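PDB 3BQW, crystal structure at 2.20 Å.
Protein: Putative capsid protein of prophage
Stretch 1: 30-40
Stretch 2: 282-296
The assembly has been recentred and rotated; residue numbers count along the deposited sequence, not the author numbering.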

# COMPACT_ATOMS: atom_id res chain seq x y z
N LEU A 30 0.95 4.88 -3.60
CA LEU A 30 -0.14 5.54 -4.31
C LEU A 30 -1.57 5.07 -3.97
O LEU A 30 -2.42 5.88 -3.68
CB LEU A 30 0.08 5.42 -5.82
CG LEU A 30 -0.93 6.18 -6.71
CD1 LEU A 30 -0.77 7.65 -6.55
CD2 LEU A 30 -0.83 5.72 -8.17
N PHE A 31 -1.84 3.77 -4.05
CA PHE A 31 -3.19 3.25 -3.79
C PHE A 31 -3.61 3.53 -2.35
O PHE A 31 -4.74 3.96 -2.10
CB PHE A 31 -3.30 1.78 -4.13
CG PHE A 31 -3.48 1.51 -5.59
CD1 PHE A 31 -2.43 1.73 -6.50
CD2 PHE A 31 -4.70 1.06 -6.09
CE1 PHE A 31 -2.60 1.47 -7.88
CE2 PHE A 31 -4.88 0.81 -7.47
CZ PHE A 31 -3.82 1.02 -8.36
N THR A 32 -2.66 3.36 -1.42
CA THR A 32 -2.90 3.71 -0.04
C THR A 32 -3.28 5.19 0.09
O THR A 32 -4.29 5.54 0.74
CB THR A 32 -1.69 3.41 0.80
OG1 THR A 32 -1.36 2.01 0.67
CG2 THR A 32 -1.98 3.77 2.28
N THR A 33 -2.51 6.05 -0.56
CA THR A 33 -2.74 7.47 -0.49
C THR A 33 -4.06 7.91 -1.14
O THR A 33 -4.74 8.78 -0.62
CB THR A 33 -1.55 8.20 -1.11
OG1 THR A 33 -0.36 7.85 -0.38
CG2 THR A 33 -1.76 9.73 -1.04
N LEU A 34 -4.40 7.36 -2.30
CA LEU A 34 -5.60 7.79 -2.99
C LEU A 34 -6.85 7.23 -2.34
O LEU A 34 -7.84 7.94 -2.16
CB LEU A 34 -5.56 7.35 -4.46
CG LEU A 34 -4.57 8.10 -5.36
CD1 LEU A 34 -4.49 7.43 -6.71
CD2 LEU A 34 -4.99 9.54 -5.49
N PHE A 35 -6.80 5.94 -1.98
CA PHE A 35 -8.02 5.19 -1.71
C PHE A 35 -8.15 4.68 -0.28
O PHE A 35 -9.23 4.23 0.12
CB PHE A 35 -8.14 4.03 -2.74
CG PHE A 35 -8.13 4.49 -4.18
CD1 PHE A 35 -9.06 5.43 -4.63
CD2 PHE A 35 -7.23 3.96 -5.09
CE1 PHE A 35 -9.07 5.87 -5.94
CE2 PHE A 35 -7.23 4.38 -6.41
CZ PHE A 35 -8.16 5.34 -6.85
N PHE A 36 -7.06 4.71 0.49
CA PHE A 36 -7.05 4.26 1.88
C PHE A 36 -6.25 5.21 2.77
O PHE A 36 -5.43 4.76 3.59
CB PHE A 36 -6.45 2.86 1.99
CG PHE A 36 -7.09 1.85 1.10
CD1 PHE A 36 -8.13 1.06 1.55
CD2 PHE A 36 -6.64 1.68 -0.22
CE1 PHE A 36 -8.72 0.12 0.70
CE2 PHE A 36 -7.22 0.77 -1.06
CZ PHE A 36 -8.27 -0.02 -0.60
N PRO A 37 -6.47 6.54 2.61
CA PRO A 37 -5.58 7.52 3.25
C PRO A 37 -5.80 7.74 4.74
O PRO A 37 -4.90 8.23 5.44
CB PRO A 37 -5.91 8.82 2.49
CG PRO A 37 -7.33 8.67 2.14
CD PRO A 37 -7.52 7.20 1.83
N ASN A 38 -7.00 7.43 5.23
CA ASN A 38 -7.32 7.58 6.64
C ASN A 38 -6.75 6.43 7.48
O ASN A 38 -6.25 5.41 6.94
CB ASN A 38 -8.83 7.68 6.83
CG ASN A 38 -9.42 8.86 6.06
OD1 ASN A 38 -10.35 8.71 5.28
ND2 ASN A 38 -8.83 10.00 6.23
N VAL A 39 -6.82 6.63 8.79
CA VAL A 39 -6.25 5.70 9.74
C VAL A 39 -7.22 5.52 10.89
O VAL A 39 -7.93 6.47 11.29
CB VAL A 39 -4.85 6.16 10.25
CG1 VAL A 39 -4.43 5.36 11.53
CG2 VAL A 39 -3.80 6.03 9.13
N ALA A 40 -7.27 4.29 11.38
CA ALA A 40 -7.93 4.00 12.62
C ALA A 40 -7.06 2.99 13.35
O ALA A 40 -6.68 1.96 12.78
CB ALA A 40 -9.37 3.46 12.40
N LEU A 282 -5.20 -1.49 -15.86
CA LEU A 282 -5.57 -0.09 -15.56
C LEU A 282 -6.72 -0.16 -14.57
O LEU A 282 -7.56 -1.08 -14.63
CB LEU A 282 -6.01 0.70 -16.81
CG LEU A 282 -7.30 0.34 -17.56
CD1 LEU A 282 -8.52 1.09 -16.91
CD2 LEU A 282 -7.22 0.61 -19.10
N VAL A 283 -6.76 0.82 -13.67
CA VAL A 283 -7.78 0.94 -12.65
C VAL A 283 -8.46 2.28 -12.80
O VAL A 283 -7.80 3.31 -12.90
CB VAL A 283 -7.17 0.83 -11.25
CG1 VAL A 283 -8.23 1.03 -10.17
CG2 VAL A 283 -6.47 -0.50 -11.05
N LEU A 284 -9.78 2.25 -12.86
CA LEU A 284 -10.59 3.46 -12.86
C LEU A 284 -11.20 3.61 -11.49
O LEU A 284 -11.81 2.67 -10.97
CB LEU A 284 -11.67 3.36 -13.92
CG LEU A 284 -11.12 3.52 -15.34
CD1 LEU A 284 -12.14 2.91 -16.33
CD2 LEU A 284 -10.78 5.01 -15.64
N GLY A 285 -11.01 4.78 -10.90
CA GLY A 285 -11.57 5.06 -9.58
C GLY A 285 -11.90 6.52 -9.38
O GLY A 285 -11.77 7.34 -10.30
N ASN A 286 -12.32 6.85 -8.16
CA ASN A 286 -12.70 8.22 -7.78
C ASN A 286 -11.92 8.56 -6.52
O ASN A 286 -12.02 7.87 -5.51
CB ASN A 286 -14.23 8.34 -7.59
CG ASN A 286 -14.72 9.80 -7.53
OD1 ASN A 286 -14.37 10.54 -6.62
ND2 ASN A 286 -15.49 10.21 -8.53
N THR A 287 -11.13 9.62 -6.59
CA THR A 287 -10.31 10.04 -5.47
C THR A 287 -11.10 10.53 -4.23
O THR A 287 -10.53 10.74 -3.19
CB THR A 287 -9.32 11.15 -5.90
OG1 THR A 287 -10.04 12.31 -6.36
CG2 THR A 287 -8.37 10.63 -6.99
N ASN A 288 -12.41 10.73 -4.37
CA ASN A 288 -13.28 10.98 -3.22
C ASN A 288 -13.67 9.70 -2.46
O ASN A 288 -14.26 9.79 -1.39
CB ASN A 288 -14.56 11.68 -3.69
CG ASN A 288 -14.28 12.98 -4.42
OD1 ASN A 288 -14.49 13.09 -5.64
ND2 ASN A 288 -13.82 13.99 -3.67
N ASN A 289 -13.39 8.52 -3.03
CA ASN A 289 -13.79 7.22 -2.46
C ASN A 289 -12.68 6.75 -1.50
O ASN A 289 -11.84 5.89 -1.82
CB ASN A 289 -14.05 6.22 -3.59
CG ASN A 289 -14.61 4.88 -3.12
OD1 ASN A 289 -15.36 4.80 -2.13
ND2 ASN A 289 -14.28 3.82 -3.84
N LYS A 290 -12.63 7.39 -0.34
CA LYS A 290 -11.49 7.20 0.58
C LYS A 290 -11.88 6.37 1.76
O LYS A 290 -12.73 6.77 2.52
CB LYS A 290 -10.96 8.53 1.13
CG LYS A 290 -10.49 9.52 0.09
CD LYS A 290 -10.71 10.89 0.67
CE LYS A 290 -10.05 11.95 -0.11
NZ LYS A 290 -10.73 13.25 0.15
N GLY A 291 -11.23 5.23 1.90
CA GLY A 291 -11.34 4.39 3.08
C GLY A 291 -10.14 4.58 3.97
O GLY A 291 -9.61 5.68 4.11
N LEU A 292 -9.69 3.50 4.61
CA LEU A 292 -8.66 3.65 5.65
C LEU A 292 -7.73 2.46 5.71
O LEU A 292 -7.96 1.44 5.07
CB LEU A 292 -9.29 3.87 7.03
CG LEU A 292 -10.06 2.67 7.62
CD1 LEU A 292 -10.07 2.67 9.10
CD2 LEU A 292 -11.47 2.67 7.09
N VAL A 293 -6.64 2.64 6.45
CA VAL A 293 -5.84 1.51 6.91
C VAL A 293 -6.17 1.41 8.38
O VAL A 293 -6.00 2.35 9.15
CB VAL A 293 -4.31 1.64 6.62
CG1 VAL A 293 -3.55 0.39 7.13
CG2 VAL A 293 -4.06 1.80 5.12
N ALA A 294 -6.72 0.25 8.75
CA ALA A 294 -7.08 -0.05 10.12
C ALA A 294 -5.92 -0.79 10.74
O ALA A 294 -5.33 -1.68 10.13
CB ALA A 294 -8.36 -0.89 10.17
N TYR A 295 -5.59 -0.42 11.97
CA TYR A 295 -4.49 -1.07 12.70
C TYR A 295 -5.03 -1.80 13.94
O TYR A 295 -5.69 -1.19 14.78
CB TYR A 295 -3.44 -0.03 13.10
CG TYR A 295 -2.72 0.55 11.92
CD1 TYR A 295 -1.45 0.08 11.55
CD2 TYR A 295 -3.30 1.56 11.15
CE1 TYR A 295 -0.79 0.62 10.42
CE2 TYR A 295 -2.64 2.10 10.06
CZ TYR A 295 -1.38 1.63 9.70
OH TYR A 295 -0.75 2.16 8.59
N GLY A 296 -4.75 -3.09 14.04
CA GLY A 296 -5.09 -3.83 15.22
C GLY A 296 -4.12 -3.43 16.30
O GLY A 296 -3.07 -2.86 16.02
O HOH W 1 -8.13 10.28 -2.89
O HOH W 2 -11.69 3.17 -0.83

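Contact between residues 30-40 and 282-296 of one chain, burying 804 Å² summed over both sides. Backbone hydrogen bonds carry the pairing of the two strands, which run parallel at 19°. Because parallel strands bond in a stagger, Asn 38 and Ala 40 each reach two residues: Val 293 N donates to Asn 38 O (2.8 Å), Ala 40 N to Val 293 O (3.2 Å), and Tyr 295 N to Ala 40 O (2.7 Å). The ladder begins with a weak bond from Asn 38 N to Gly 291 O (3.3 Å, 151° at the hydrogen). Gly 291 also donates through its N to Phe 35 O (2.9 Å, 166°), tying the last turn of the helix to the segment that leads into the second strand. CA-H...O contacts supplement the ladder: Val 39 CA lies 3.4 Å from Val 293 O, and Ala 294 CA 3.4 Å from Ala 40 O, so each of these carbonyls meets both an N-H and a CA-H.

Two waters extend the polar contact at the helix end. Water 1 donates to Leu 34 O and Thr 287 O, each 2.5 Å from its oxygen; water 2 donates to Phe 35 O (2.8 Å) and Asn 289 O (2.9 Å). Each thus bridges a pair of carbonyls that cannot bond to each other.

Apolar contacts flank the ladder. On one face of the sheet Ala 40 CB packs 3.5 Å from Leu 292 CD1; Val 39 and Val 293 point to the other. There Val 293 CG2 meets Phe 36 CB at 4.1 Å and Thr 32 CG2 at 4.0 Å, joining the strand to the helix at Thr 32 and to Phe 36, the first residue beyond it, while Val 39 CG1 approaches Tyr 295 CD2 at 4.0 Å. Elsewhere on the helix, Leu 34 CD2 touches Thr 287 CG2 (3.9 Å), and the edge of the Phe 31 ring faces Val 283, with Phe 31 CZ 4.1 Å from Val 283 CG2.

Phe 35 leaves its backbone pointing away, yet its ring comes back to the second stretch. Phe 35 CE1 lies 3.6 Å from Asn 286 O, which sits at the ring edge, and Phe 35 CZ lies 4.4 Å from Gly 285 CA. The absence of a side chain matters here: an ideal CB on Gly 285 would fall 3.0 Å from Phe 35 CZ. Phe 36 likewise presents its ring edge to a carbonyl, with Phe 36 CD1 3.5 Å from Leu 292 O.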